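Local coordinates for protein aspartate carbamoyltransferase (Leishmania major, PDB 7K46) that probably catalyses transfer of the carbamoyl group of carbamoyl phosphate to L-aspartate, an early step of pyrimidine synthesis, at residues G51-P56 with Y106-V111; L57-S62 with L112-E117; T95-I100 with M124-H129; N136-H141 with K172-H177. All coordinates share one frame; numbering follows the deposited sequence.

In the fold
Contacts 1 and 2 are successive parts of one pairing, between the adjacent parallel strands 53-58 and 109-113, and lie about 16 Å apart, centre to centre. Contact 3 joins helices 96-104 and 117-126, which come just before and just after strand 109-113; it packs against contacts 1 and 2, its centre about 13 Å from that of the first and about 14 Å from that of the second. Along the chain these three interleave, all in the carbamoyl-phosphate binding half. Contact 4 opens after they have closed. Its loop 136-141 touches contact 2, about 13 Å away between centres, and meets helix 174-186 of the aspartate-binding half, so that the first sheet is linked through it to the second half of the enzyme.

Contact 1: G51-P56 with Y106-V111; sequences GRVMTP and YSDVLV
Asp108 and Val53 exchange two hydrogen bonds, one through the aspartate side chain and one between backbones. Asp108 OD2 accepts from Val53 N at 2.8 Å on the anti side of the carboxylate, 21° out of its plane, and Asp108 N donates to Val53 O, also at 2.8 Å. Val53 O takes a second donor, Val109 N, at 3.2 Å. Beyond this start the pairing is regular parallel sheet: Thr55 N bonds to Val109 O at 3.1 Å, and Val111 N to Thr55 O.

Side chains occupy both faces. Thr55 OG1, anti to its carbonyl carbon (chi1 -59°), lies 2.7 Å from Ser107 OG and 2.9 Å from Tyr106 OH, forming a cluster of three hydroxyls; Ser107 OG is further bonded to Leu103 O. On the Met54 face, Met54 CE rests on Val111 CG2 at 3.7 Å.

Farther out, a water donates to Asp108 OD1 at 2.8 Å and accepts from Arg52 NH1, while Arg52 NH2 bonds to Gly43 O of the second subunit. Asp108 OD2 also forms a salt bridge with Arg75 of the second subunit. One carboxylate oxygen thus serves both strand pairing and subunit interface, and the charge of that Arg75 would be expected to favour an ionised Asp108.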
loop_
_atom_site.group_PDB
_atom_site.type_symbol
_atom_site.label_atom_id
_atom_site.label_comp_id
_atom_site.label_asym_id
_atom_site.label_seq_id
_atom_site.Cartn_x
_atom_site.Cartn_y
_atom_site.Cartn_z
ATOM N N GLY A 51 6.995 14.893 -4.518
ATOM C CA GLY A 51 7.470 15.154 -3.176
ATOM C C GLY A 51 6.408 15.521 -2.157
ATOM O O GLY A 51 6.757 15.773 -0.997
ATOM N N ARG A 52 5.133 15.578 -2.543
ATOM C CA ARG A 52 4.047 15.808 -1.601
ATOM C C ARG A 52 3.387 14.476 -1.253
ATOM O O ARG A 52 3.304 13.573 -2.085
ATOM C CB ARG A 52 3.000 16.772 -2.172
ATOM C CG ARG A 52 3.587 18.036 -2.801
ATOM C CD ARG A 52 4.479 18.825 -1.839
ATOM N NE ARG A 52 5.271 19.804 -2.584
ATOM C CZ ARG A 52 6.524 20.146 -2.313
ATOM N NH1 ARG A 52 7.167 19.654 -1.265
ATOM N NH2 ARG A 52 7.151 21.005 -3.117
ATOM N N VAL A 53 2.905 14.368 -0.017
ATOM C CA VAL A 53 2.460 13.096 0.548
ATOM C C VAL A 53 0.989 13.191 0.936
ATOM O O VAL A 53 0.592 14.107 1.662
ATOM C CB VAL A 53 3.309 12.712 1.773
ATOM C CG1 VAL A 53 2.662 11.536 2.540
ATOM C CG2 VAL A 53 4.731 12.376 1.334
ATOM N N MET A 54 0.198 12.226 0.472
ATOM C CA MET A 54 -1.174 12.029 0.915
ATOM C C MET A 54 -1.208 10.831 1.856
ATOM O O MET A 54 -0.617 9.786 1.546
ATOM C CB MET A 54 -2.097 11.763 -0.285
ATOM C CG MET A 54 -3.461 11.124 0.089
ATOM S SD MET A 54 -4.406 10.581 -1.365
ATOM C CE MET A 54 -4.943 12.165 -2.011
ATOM N N THR A 55 -1.908 10.965 2.985
ATOM C CA THR A 55 -2.246 9.792 3.795
ATOM C C THR A 55 -3.757 9.627 3.851
ATOM O O THR A 55 -4.453 10.497 4.412
ATOM C CB THR A 55 -1.695 9.868 5.225
ATOM O OG1 THR A 55 -0.271 9.985 5.195
ATOM C CG2 THR A 55 -2.058 8.588 5.979
ATOM N N PRO A 56 -4.306 8.530 3.337
ATOM C CA PRO A 56 -5.714 8.214 3.597
ATOM C C PRO A 56 -5.872 7.513 4.934
ATOM O O PRO A 56 -5.050 6.676 5.326
ATOM C CB PRO A 56 -6.090 7.274 2.437
ATOM C CG PRO A 56 -4.847 7.225 1.528
ATOM C CD PRO A 56 -3.694 7.564 2.415
ATOM N N TYR A 106 4.079 14.033 8.841
ATOM C CA TYR A 106 4.804 13.745 7.615
ATOM C C TYR A 106 4.004 13.990 6.338
ATOM O O TYR A 106 4.575 13.851 5.250
ATOM C CB TYR A 106 5.317 12.284 7.648
ATOM C CG TYR A 106 4.186 11.297 7.624
ATOM C CD1 TYR A 106 3.573 10.954 6.419
ATOM C CD2 TYR A 106 3.691 10.740 8.804
ATOM C CE1 TYR A 106 2.504 10.074 6.374
ATOM C CE2 TYR A 106 2.609 9.852 8.773
ATOM C CZ TYR A 106 2.021 9.532 7.547
ATOM O OH TYR A 106 0.949 8.663 7.476
ATOM N N SER A 107 2.717 14.347 6.422
ATOM C CA SER A 107 1.829 14.438 5.264
ATOM C C SER A 107 1.629 15.886 4.821
ATOM O O SER A 107 1.797 16.830 5.597
ATOM C CB SER A 107 0.444 13.838 5.564
ATOM O OG SER A 107 0.501 12.479 5.962
ATOM N N ASP A 108 1.224 16.038 3.557
ATOM C CA ASP A 108 0.759 17.311 3.017
ATOM C C ASP A 108 -0.758 17.396 2.905
ATOM O O ASP A 108 -1.304 18.499 2.904
ATOM C CB ASP A 108 1.359 17.552 1.628
ATOM C CG ASP A 108 2.863 17.695 1.672
ATOM O OD1 ASP A 108 3.356 18.821 1.922
ATOM O OD2 ASP A 108 3.544 16.667 1.495
ATOM N N VAL A 109 -1.440 16.266 2.763
ATOM C CA VAL A 109 -2.894 16.252 2.657
ATOM C C VAL A 109 -3.387 14.949 3.267
ATOM O O VAL A 109 -2.750 13.899 3.123
ATOM C CB VAL A 109 -3.375 16.431 1.191
ATOM C CG1 VAL A 109 -2.896 15.286 0.291
ATOM C CG2 VAL A 109 -4.915 16.583 1.125
ATOM N N LEU A 110 -4.506 15.029 3.991
ATOM C CA LEU A 110 -5.137 13.862 4.585
ATOM C C LEU A 110 -6.457 13.593 3.873
ATOM O O LEU A 110 -7.106 14.521 3.384
ATOM C CB LEU A 110 -5.393 14.073 6.087
ATOM C CG LEU A 110 -4.270 14.654 6.956
ATOM C CD1 LEU A 110 -4.669 14.583 8.438
ATOM C CD2 LEU A 110 -2.986 13.892 6.727
ATOM N N VAL A 111 -6.842 12.316 3.797
ATOM C CA VAL A 111 -8.146 11.918 3.254
ATOM C C VAL A 111 -8.837 11.082 4.322
ATOM O O VAL A 111 -8.375 9.977 4.637
ATOM C CB VAL A 111 -8.025 11.131 1.937
ATOM C CG1 VAL A 111 -9.424 10.800 1.376
ATOM C CG2 VAL A 111 -7.192 11.902 0.896
HETATM O O HOH W 1 6.101 18.672 1.501
#

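Contact 2: L57-S62 with L112-E117; sequences LFFEDS and LRHAKE
Arg113, Glu60 and Phe59 lose the most surface here, and the arginine touches three residues of 57-62 with different parts of its side chain. Its CB sits over the centre of the Phe58 ring, 3.5 Å from the centroid, a CH-pi contact. Its CG meets Glu60 CG at 3.5 Å. At the end of the chain, Arg113 NE donates to Glu60 OE2 at 2.7 Å with an N-H...O angle of 145°; this salt bridge runs through one nitrogen, and the two side chains cross at about a right angle. Glu60 reaches it with CG held between its backbone N and carbonyl carbon (chi1 48°) and an extended chain beyond. One guanidinium face is covered by Ser62 CB, 3.6 Å from Arg113 CZ, and NH1 bonds to Ala134 O, which adds a second polar hold on the group.

Phe59 is held through its backbone and its ring. Phe59 N bonds to Arg113 O at 2.8 Å, nearly straight on to the carbonyl. The ring takes His114 CD2 over one face, 3.5 Å from Phe59 CG, with the planes inclined at 52°, and its edge meets Leu112 CD1. One step earlier, Arg113 N bonds to Leu57 O at 3.1 Å.

Here the parallel pair ends and both chains leave the sheet. The C-terminal ends of parallel strands commonly carry the active site in alpha/beta domains. Ser62, at the N-cap of helix 63-74, and Thr65 fit the Ser-x-Arg-Thr signature that binds carbamoyl phosphate in relatives, so the site probably lies nearby.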
loop_
_atom_site.group_PDB
_atom_site.type_symbol
_atom_site.label_atom_id
_atom_site.label_comp_id
_atom_site.label_asym_id
_atom_site.label_seq_id
_atom_site.Cartn_x
_atom_site.Cartn_y
_atom_site.Cartn_z
ATOM N N LEU A 57 -6.946 7.868 5.637
ATOM C CA LEU A 57 -7.283 7.270 6.925
ATOM C C LEU A 57 -8.735 6.824 6.806
ATOM O O LEU A 57 -9.651 7.641 6.942
ATOM C CB LEU A 57 -7.071 8.258 8.075
ATOM C CG LEU A 57 -7.113 7.674 9.489
ATOM C CD1 LEU A 57 -5.901 6.760 9.736
ATOM C CD2 LEU A 57 -7.188 8.789 10.529
ATOM N N PHE A 58 -8.944 5.539 6.519
ATOM C CA PHE A 58 -10.263 5.018 6.174
ATOM C C PHE A 58 -10.716 4.069 7.277
ATOM O O PHE A 58 -10.156 2.979 7.445
ATOM C CB PHE A 58 -10.243 4.330 4.807
ATOM C CG PHE A 58 -10.469 5.266 3.648
ATOM C CD1 PHE A 58 -9.706 6.419 3.500
ATOM C CD2 PHE A 58 -11.435 4.981 2.687
ATOM C CE1 PHE A 58 -9.913 7.285 2.425
ATOM C CE2 PHE A 58 -11.653 5.841 1.612
ATOM C CZ PHE A 58 -10.889 6.989 1.475
ATOM N N PHE A 59 -11.708 4.504 8.050
ATOM C CA PHE A 59 -12.264 3.690 9.121
ATOM C C PHE A 59 -13.358 2.755 8.633
ATOM O O PHE A 59 -13.766 1.852 9.373
ATOM C CB PHE A 59 -12.807 4.585 10.240
ATOM C CG PHE A 59 -11.732 5.270 11.038
ATOM C CD1 PHE A 59 -11.139 6.433 10.571
ATOM C CD2 PHE A 59 -11.312 4.749 12.254
ATOM C CE1 PHE A 59 -10.145 7.064 11.297
ATOM C CE2 PHE A 59 -10.318 5.383 12.987
ATOM C CZ PHE A 59 -9.736 6.543 12.502
ATOM N N GLU A 60 -13.851 2.962 7.424
ATOM C CA GLU A 60 -14.741 2.022 6.767
ATOM C C GLU A 60 -14.192 1.755 5.372
ATOM O O GLU A 60 -13.536 2.609 4.774
ATOM C CB GLU A 60 -16.180 2.558 6.700
ATOM C CG GLU A 60 -16.296 3.987 6.201
ATOM C CD GLU A 60 -17.737 4.448 6.092
ATOM O OE1 GLU A 60 -18.607 3.760 6.675
ATOM O OE2 GLU A 60 -17.997 5.487 5.428
ATOM N N ASP A 61 -14.444 0.555 4.872
ATOM C CA ASP A 61 -13.962 0.198 3.546
ATOM C C ASP A 61 -14.745 0.950 2.479
ATOM O O ASP A 61 -15.977 0.987 2.508
ATOM C CB ASP A 61 -14.088 -1.308 3.324
ATOM C CG ASP A 61 -13.108 -2.104 4.162
ATOM O OD1 ASP A 61 -12.248 -1.484 4.829
ATOM O OD2 ASP A 61 -13.195 -3.350 4.147
ATOM N N SER A 62 -14.023 1.565 1.540
ATOM C CA SER A 62 -14.629 2.062 0.304
ATOM C C SER A 62 -13.500 2.075 -0.727
ATOM O O SER A 62 -12.907 3.118 -1.011
ATOM C CB SER A 62 -15.274 3.442 0.447
ATOM O OG SER A 62 -15.824 3.869 -0.799
ATOM N N LEU A 112 -9.945 11.590 4.872
ATOM C CA LEU A 112 -10.634 10.945 5.988
ATOM C C LEU A 112 -11.956 10.329 5.537
ATOM O O LEU A 112 -12.813 11.016 4.960
ATOM C CB LEU A 112 -10.900 11.932 7.132
ATOM C CG LEU A 112 -11.658 11.310 8.315
ATOM C CD1 LEU A 112 -10.767 10.297 9.061
ATOM C CD2 LEU A 112 -12.192 12.377 9.270
ATOM N N ARG A 113 -12.128 9.044 5.832
ATOM C CA ARG A 113 -13.391 8.337 5.635
ATOM C C ARG A 113 -13.813 7.737 6.972
ATOM O O ARG A 113 -13.183 6.794 7.471
ATOM C CB ARG A 113 -13.243 7.262 4.562
ATOM C CG ARG A 113 -14.464 6.394 4.383
ATOM C CD ARG A 113 -15.447 7.020 3.421
ATOM N NE ARG A 113 -16.592 6.147 3.183
ATOM C CZ ARG A 113 -17.245 6.062 2.030
ATOM N NH1 ARG A 113 -16.890 6.787 0.977
ATOM N NH2 ARG A 113 -18.276 5.221 1.927
ATOM N N HIS A 114 -14.871 8.293 7.554
ATOM C CA HIS A 114 -15.392 7.861 8.844
ATOM C C HIS A 114 -16.901 8.036 8.797
ATOM O O HIS A 114 -17.386 9.025 8.246
ATOM C CB HIS A 114 -14.790 8.693 9.984
ATOM C CG HIS A 114 -14.951 8.088 11.345
ATOM N ND1 HIS A 114 -16.178 7.951 11.962
ATOM C CD2 HIS A 114 -14.033 7.617 12.223
ATOM C CE1 HIS A 114 -16.009 7.404 13.154
ATOM N NE2 HIS A 114 -14.718 7.188 13.335
ATOM N N ALA A 115 -17.642 7.077 9.359
ATOM C CA ALA A 115 -19.100 7.167 9.291
ATOM C C ALA A 115 -19.650 8.343 10.096
ATOM O O ALA A 115 -20.723 8.865 9.768
ATOM C CB ALA A 115 -19.741 5.862 9.768
ATOM N N LYS A 116 -18.949 8.773 11.146
ATOM C CA LYS A 116 -19.485 9.779 12.063
ATOM C C LYS A 116 -19.064 11.182 11.641
ATOM O O LYS A 116 -17.874 11.449 11.461
ATOM C CB LYS A 116 -19.007 9.512 13.491
ATOM C CG LYS A 116 -19.423 8.161 14.050
ATOM C CD LYS A 116 -20.933 8.044 14.130
ATOM C CE LYS A 116 -21.359 6.811 14.915
ATOM N NZ LYS A 116 -22.844 6.725 15.042
ATOM N N GLU A 117 -20.038 12.091 11.516
ATOM C CA GLU A 117 -19.684 13.477 11.218
ATOM C C GLU A 117 -18.817 14.075 12.324
ATOM O O GLU A 117 -17.969 14.936 12.049
ATOM C CB GLU A 117 -20.951 14.314 10.992
ATOM C CG GLU A 117 -21.862 14.403 12.194
ATOM C CD GLU A 117 -23.229 15.001 11.871
ATOM O OE1 GLU A 117 -23.333 15.843 10.951
ATOM O OE2 GLU A 117 -24.204 14.616 12.547
#

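Contact 3: T95-I100 with M124-H129; sequences TLQDTI and MSVATH
Ser125 OG is held by two polar partners, Gln122 O one turn back in its own helix and a water that donates to it at 2.8 Å. The same water accepts a weak bond from Gln97 NE2 at 3.3 Å, and this is the polar link between the segments. In Gln97, chi2 of 90° turns CD out of the plane of CA, CB and CG.

Van der Waals packing carries the rest. Val126 points its CB toward 95-100, and its CG1 meets Gln97 CG at 4.1 Å where the two side chains cross at about a right angle. Val126 CG2 lies 3.8 Å from Gln97 O and 3.9 Å from Ile100 CG2. That isoleucine methyl also touches Ala127 CB at 3.8 Å. At the start of the first helix, Thr95 OG1 caps it by accepting from Asp98 N at 3.0 Å. After the second, Thr128 N and His129 ND1 bond to the carboxylate of Asp104, tying the outgoing chain to helix 96-104.

Ile100 also packs on Leu57 and Leu110 of the sheet, and Leu112, on the same face as these two, packs on Leu120 and Ala123 of helix 117-126. Helices 96-104 and 117-126 therefore cover the same face, the latter as the connection of a beta-alpha-beta crossover between parallel strands 109-113 and 131-133.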
loop_
_atom_site.group_PDB
_atom_site.type_symbol
_atom_site.label_atom_id
_atom_site.label_comp_id
_atom_site.label_asym_id
_atom_site.label_seq_id
_atom_site.Cartn_x
_atom_site.Cartn_y
_atom_site.Cartn_z
ATOM N N THR A 95 -6.699 8.320 20.719
ATOM C CA THR A 95 -7.733 9.212 20.204
ATOM C C THR A 95 -7.555 9.453 18.708
ATOM O O THR A 95 -6.446 9.382 18.164
ATOM C CB THR A 95 -7.702 10.554 20.936
ATOM O OG1 THR A 95 -6.449 11.199 20.678
ATOM C CG2 THR A 95 -7.881 10.351 22.425
ATOM N N LEU A 96 -8.672 9.738 18.030
ATOM C CA LEU A 96 -8.594 10.116 16.621
ATOM C C LEU A 96 -7.737 11.360 16.442
ATOM O O LEU A 96 -6.974 11.464 15.472
ATOM C CB LEU A 96 -9.999 10.349 16.057
ATOM C CG LEU A 96 -10.063 10.971 14.650
ATOM C CD1 LEU A 96 -9.425 10.058 13.619
ATOM C CD2 LEU A 96 -11.500 11.306 14.268
ATOM N N GLN A 97 -7.833 12.303 17.386
ATOM C CA GLN A 97 -7.012 13.508 17.327
ATOM C C GLN A 97 -5.529 13.168 17.292
ATOM O O GLN A 97 -4.779 13.718 16.479
ATOM C CB GLN A 97 -7.320 14.420 18.519
ATOM C CG GLN A 97 -8.699 15.093 18.460
ATOM C CD GLN A 97 -9.803 14.267 19.113
ATOM O OE1 GLN A 97 -9.709 13.037 19.220
ATOM N NE2 GLN A 97 -10.861 14.946 19.553
ATOM N N ASP A 98 -5.082 12.265 18.175
ATOM C CA ASP A 98 -3.664 11.907 18.180
ATOM C C ASP A 98 -3.258 11.232 16.883
ATOM O O ASP A 98 -2.127 11.411 16.412
ATOM C CB ASP A 98 -3.337 10.999 19.367
ATOM C CG ASP A 98 -3.207 11.767 20.671
ATOM O OD1 ASP A 98 -3.320 13.018 20.643
ATOM O OD2 ASP A 98 -3.002 11.123 21.722
ATOM N N THR A 99 -4.162 10.449 16.286
ATOM C CA THR A 99 -3.848 9.827 15.006
ATOM C C THR A 99 -3.674 10.877 13.917
ATOM O O THR A 99 -2.741 10.789 13.107
ATOM C CB THR A 99 -4.937 8.825 14.629
ATOM O OG1 THR A 99 -4.992 7.799 15.630
ATOM C CG2 THR A 99 -4.630 8.195 13.266
ATOM N N ILE A 100 -4.567 11.874 13.884
ATOM C CA ILE A 100 -4.446 12.967 12.919
ATOM C C ILE A 100 -3.108 13.682 13.084
ATOM O O ILE A 100 -2.412 13.966 12.100
ATOM C CB ILE A 100 -5.634 13.940 13.064
ATOM C CG1 ILE A 100 -6.947 13.233 12.687
ATOM C CG2 ILE A 100 -5.418 15.221 12.230
ATOM C CD1 ILE A 100 -7.013 12.765 11.223
ATOM N N MET A 124 -10.529 18.001 12.058
ATOM C CA MET A 124 -10.232 19.381 11.696
ATOM C C MET A 124 -9.903 20.242 12.910
ATOM O O MET A 124 -9.258 21.281 12.751
ATOM C CB MET A 124 -11.399 19.970 10.901
ATOM C CG MET A 124 -11.508 19.330 9.504
ATOM S SD MET A 124 -12.653 20.186 8.407
ATOM C CE MET A 124 -14.114 20.257 9.445
ATOM N N SER A 125 -10.302 19.824 14.115
ATOM C CA SER A 125 -9.990 20.606 15.308
ATOM C C SER A 125 -8.495 20.624 15.619
ATOM O O SER A 125 -8.041 21.511 16.352
ATOM C CB SER A 125 -10.769 20.075 16.520
ATOM O OG SER A 125 -10.118 18.972 17.146
ATOM N N VAL A 126 -7.726 19.663 15.104
ATOM C CA VAL A 126 -6.291 19.606 15.365
ATOM C C VAL A 126 -5.444 19.561 14.103
ATOM O O VAL A 126 -4.225 19.798 14.181
ATOM C CB VAL A 126 -5.939 18.399 16.269
ATOM C CG1 VAL A 126 -6.650 18.486 17.621
ATOM C CG2 VAL A 126 -6.233 17.069 15.550
ATOM N N ALA A 127 -5.999 19.246 12.931
ATOM C CA ALA A 127 -5.174 19.063 11.744
ATOM C C ALA A 127 -4.476 20.358 11.345
ATOM O O ALA A 127 -5.031 21.451 11.479
ATOM C CB ALA A 127 -6.023 18.558 10.577
ATOM N N THR A 128 -3.237 20.232 10.869
ATOM C CA THR A 128 -2.512 21.376 10.335
ATOM C C THR A 128 -2.378 21.330 8.820
ATOM O O THR A 128 -1.857 22.277 8.234
ATOM C CB THR A 128 -1.112 21.485 10.960
ATOM O OG1 THR A 128 -0.359 20.317 10.629
ATOM C CG2 THR A 128 -1.211 21.612 12.489
ATOM N N HIS A 129 -2.819 20.261 8.176
ATOM C CA HIS A 129 -2.841 20.169 6.728
ATOM C C HIS A 129 -4.280 19.952 6.276
ATOM O O HIS A 129 -5.136 19.557 7.078
ATOM C CB HIS A 129 -1.944 19.026 6.225
ATOM C CG HIS A 129 -0.492 19.224 6.542
ATOM N ND1 HIS A 129 0.111 18.668 7.650
ATOM C CD2 HIS A 129 0.458 19.967 5.927
ATOM C CE1 HIS A 129 1.379 19.038 7.690
ATOM N NE2 HIS A 129 1.616 19.826 6.655
HETATM O O HOH W 2 -9.992 18.134 19.814
#

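Contact 4: N136-H141 with K172-H177; sequences NGAGEH and KGRTVH
A type I beta turn, Asn136 to Gly139, abuts the first turn of helix 174-186, where Gly139 meets Arg174 and Thr175 across the junction of the carbamoyl-phosphate and aspartate-binding halves. The backbones come very close: Gly139 CA and Thr175 CA are 3.7 Å apart. Thr175 CA points a nearly straight C-H at Gly139 O (3.5 Å, 172° at the hydrogen), and Gly139 CA a more bent one at Arg174 O. Gly139 has a positive phi (87°), and its lack of a side chain leaves room for this approach.

Arg174 lies over the turn. Its chain bends at chi3 (69°), which sets NE beside the peptide of Ala138. Ala138 O sits above one guanidinium face, off its centre, 3.4 Å from Arg174 NE at an angle too poor for a hydrogen bond. Arg174 CD passes Gly137 O at 3.4 Å. In the guanidinium plane, a water accepts from Arg174 NH1 at 2.8 Å and donates to Gly137 O. A second water donates to Asn136 O at 2.7 Å and is bonded to Thr175 OG1 at 2.8 Å. Thr175 CG2 touches His141 CB.

The turn is braced within its own segment: Gly139 N bonds to Asn136 O, and Asn136 OD1 accepts from Glu140 N at 3.3 Å. Across the junction, hydrogen bonds pass through water; the direct contacts are C-H...O, van der Waals and a carbonyl oxygen over the guanidinium face. The positive guanidinium would be attracted to the turn's carbonyl oxygens without fixed bonds, consistent with a domain interface able to adjust, as in relatives whose domains close on substrate.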
loop_
_atom_site.group_PDB
_atom_site.type_symbol
_atom_site.label_atom_id
_atom_site.label_comp_id
_atom_site.label_asym_id
_atom_site.label_seq_id
_atom_site.Cartn_x
_atom_site.Cartn_y
_atom_site.Cartn_z
ATOM N N ASN A 136 -19.253 10.572 4.700
ATOM C CA ASN A 136 -19.651 10.156 6.041
ATOM C C ASN A 136 -21.151 9.872 6.062
ATOM O O ASN A 136 -21.854 10.030 5.053
ATOM C CB ASN A 136 -19.223 11.189 7.102
ATOM C CG ASN A 136 -19.862 12.567 6.914
ATOM O OD1 ASN A 136 -20.988 12.702 6.424
ATOM N ND2 ASN A 136 -19.140 13.603 7.346
ATOM N N GLY A 137 -21.629 9.416 7.223
ATOM C CA GLY A 137 -23.018 9.019 7.395
ATOM C C GLY A 137 -23.999 10.171 7.457
ATOM O O GLY A 137 -25.210 9.928 7.411
ATOM N N ALA A 138 -23.513 11.406 7.575
ATOM C CA ALA A 138 -24.371 12.580 7.451
ATOM C C ALA A 138 -24.648 12.950 5.998
ATOM O O ALA A 138 -25.377 13.917 5.742
ATOM C CB ALA A 138 -23.741 13.770 8.177
ATOM N N GLY A 139 -24.098 12.208 5.042
ATOM C CA GLY A 139 -24.343 12.481 3.643
ATOM C C GLY A 139 -23.408 13.489 3.014
ATOM O O GLY A 139 -23.642 13.895 1.869
ATOM N N GLU A 140 -22.358 13.911 3.719
ATOM C CA GLU A 140 -21.374 14.823 3.143
ATOM C C GLU A 140 -20.295 13.999 2.451
ATOM O O GLU A 140 -19.464 13.351 3.102
ATOM C CB GLU A 140 -20.803 15.755 4.208
ATOM C CG GLU A 140 -21.868 16.681 4.826
ATOM C CD GLU A 140 -22.422 17.721 3.849
ATOM O OE1 GLU A 140 -21.827 17.926 2.766
ATOM O OE2 GLU A 140 -23.461 18.338 4.173
ATOM N N HIS A 141 -20.322 14.018 1.125
ATOM C CA HIS A 141 -19.400 13.252 0.287
ATOM C C HIS A 141 -19.022 14.189 -0.853
ATOM O O HIS A 141 -19.490 14.035 -1.987
ATOM C CB HIS A 141 -20.077 11.965 -0.198
ATOM C CG HIS A 141 -19.152 10.935 -0.781
ATOM N ND1 HIS A 141 -17.874 11.219 -1.213
ATOM C CD2 HIS A 141 -19.348 9.615 -1.034
ATOM C CE1 HIS A 141 -17.314 10.118 -1.689
ATOM N NE2 HIS A 141 -18.190 9.130 -1.594
ATOM N N LYS A 172 -33.468 7.482 3.604
ATOM C CA LYS A 172 -32.232 7.216 4.324
ATOM C C LYS A 172 -30.982 7.596 3.537
ATOM O O LYS A 172 -29.896 7.650 4.128
ATOM C CB LYS A 172 -32.169 5.736 4.729
ATOM C CG LYS A 172 -33.289 5.339 5.706
ATOM C CD LYS A 172 -33.033 3.997 6.399
ATOM C CE LYS A 172 -33.255 2.804 5.473
ATOM N NZ LYS A 172 -34.672 2.685 5.004
ATOM N N GLY A 173 -31.104 7.873 2.238
ATOM C CA GLY A 173 -29.952 8.185 1.410
ATOM C C GLY A 173 -29.485 9.614 1.586
ATOM O O GLY A 173 -29.779 10.477 0.751
ATOM N N ARG A 174 -28.759 9.881 2.673
ATOM C CA ARG A 174 -28.413 11.260 3.004
ATOM C C ARG A 174 -27.428 11.856 2.008
ATOM O O ARG A 174 -27.376 13.082 1.871
ATOM C CB ARG A 174 -27.849 11.348 4.431
ATOM C CG ARG A 174 -28.854 10.978 5.521
ATOM C CD ARG A 174 -28.325 11.318 6.923
ATOM N NE ARG A 174 -28.240 12.758 7.147
ATOM C CZ ARG A 174 -27.840 13.320 8.280
ATOM N NH1 ARG A 174 -27.497 12.590 9.330
ATOM N NH2 ARG A 174 -27.781 14.648 8.360
ATOM N N THR A 175 -26.631 11.029 1.324
ATOM C CA THR A 175 -25.735 11.579 0.314
ATOM C C THR A 175 -26.529 12.173 -0.847
ATOM O O THR A 175 -26.150 13.216 -1.404
ATOM C CB THR A 175 -24.768 10.493 -0.165
ATOM O OG1 THR A 175 -24.005 10.028 0.960
ATOM C CG2 THR A 175 -23.818 11.050 -1.209
ATOM N N VAL A 176 -27.662 11.547 -1.191
ATOM C CA VAL A 176 -28.543 12.101 -2.217
ATOM C C VAL A 176 -29.245 13.368 -1.728
ATOM O O VAL A 176 -29.518 14.272 -2.529
ATOM C CB VAL A 176 -29.552 11.029 -2.680
ATOM C CG1 VAL A 176 -30.511 11.601 -3.712
ATOM C CG2 VAL A 176 -28.807 9.859 -3.286
ATOM N N HIS A 177 -29.563 13.461 -0.430
ATOM C CA HIS A 177 -30.049 14.731 0.115
ATOM C C HIS A 177 -29.088 15.861 -0.219
ATOM O O HIS A 177 -29.500 16.937 -0.666
ATOM C CB HIS A 177 -30.206 14.674 1.635
ATOM C CG HIS A 177 -31.112 13.598 2.137
ATOM N ND1 HIS A 177 -31.291 13.364 3.485
ATOM C CD2 HIS A 177 -31.882 12.690 1.489
ATOM C CE1 HIS A 177 -32.135 12.359 3.646
ATOM N NE2 HIS A 177 -32.501 11.927 2.452
HETATM O O HOH W 3 -21.562 10.218 2.403
HETATM O O HOH W 4 -27.534 9.864 9.703
#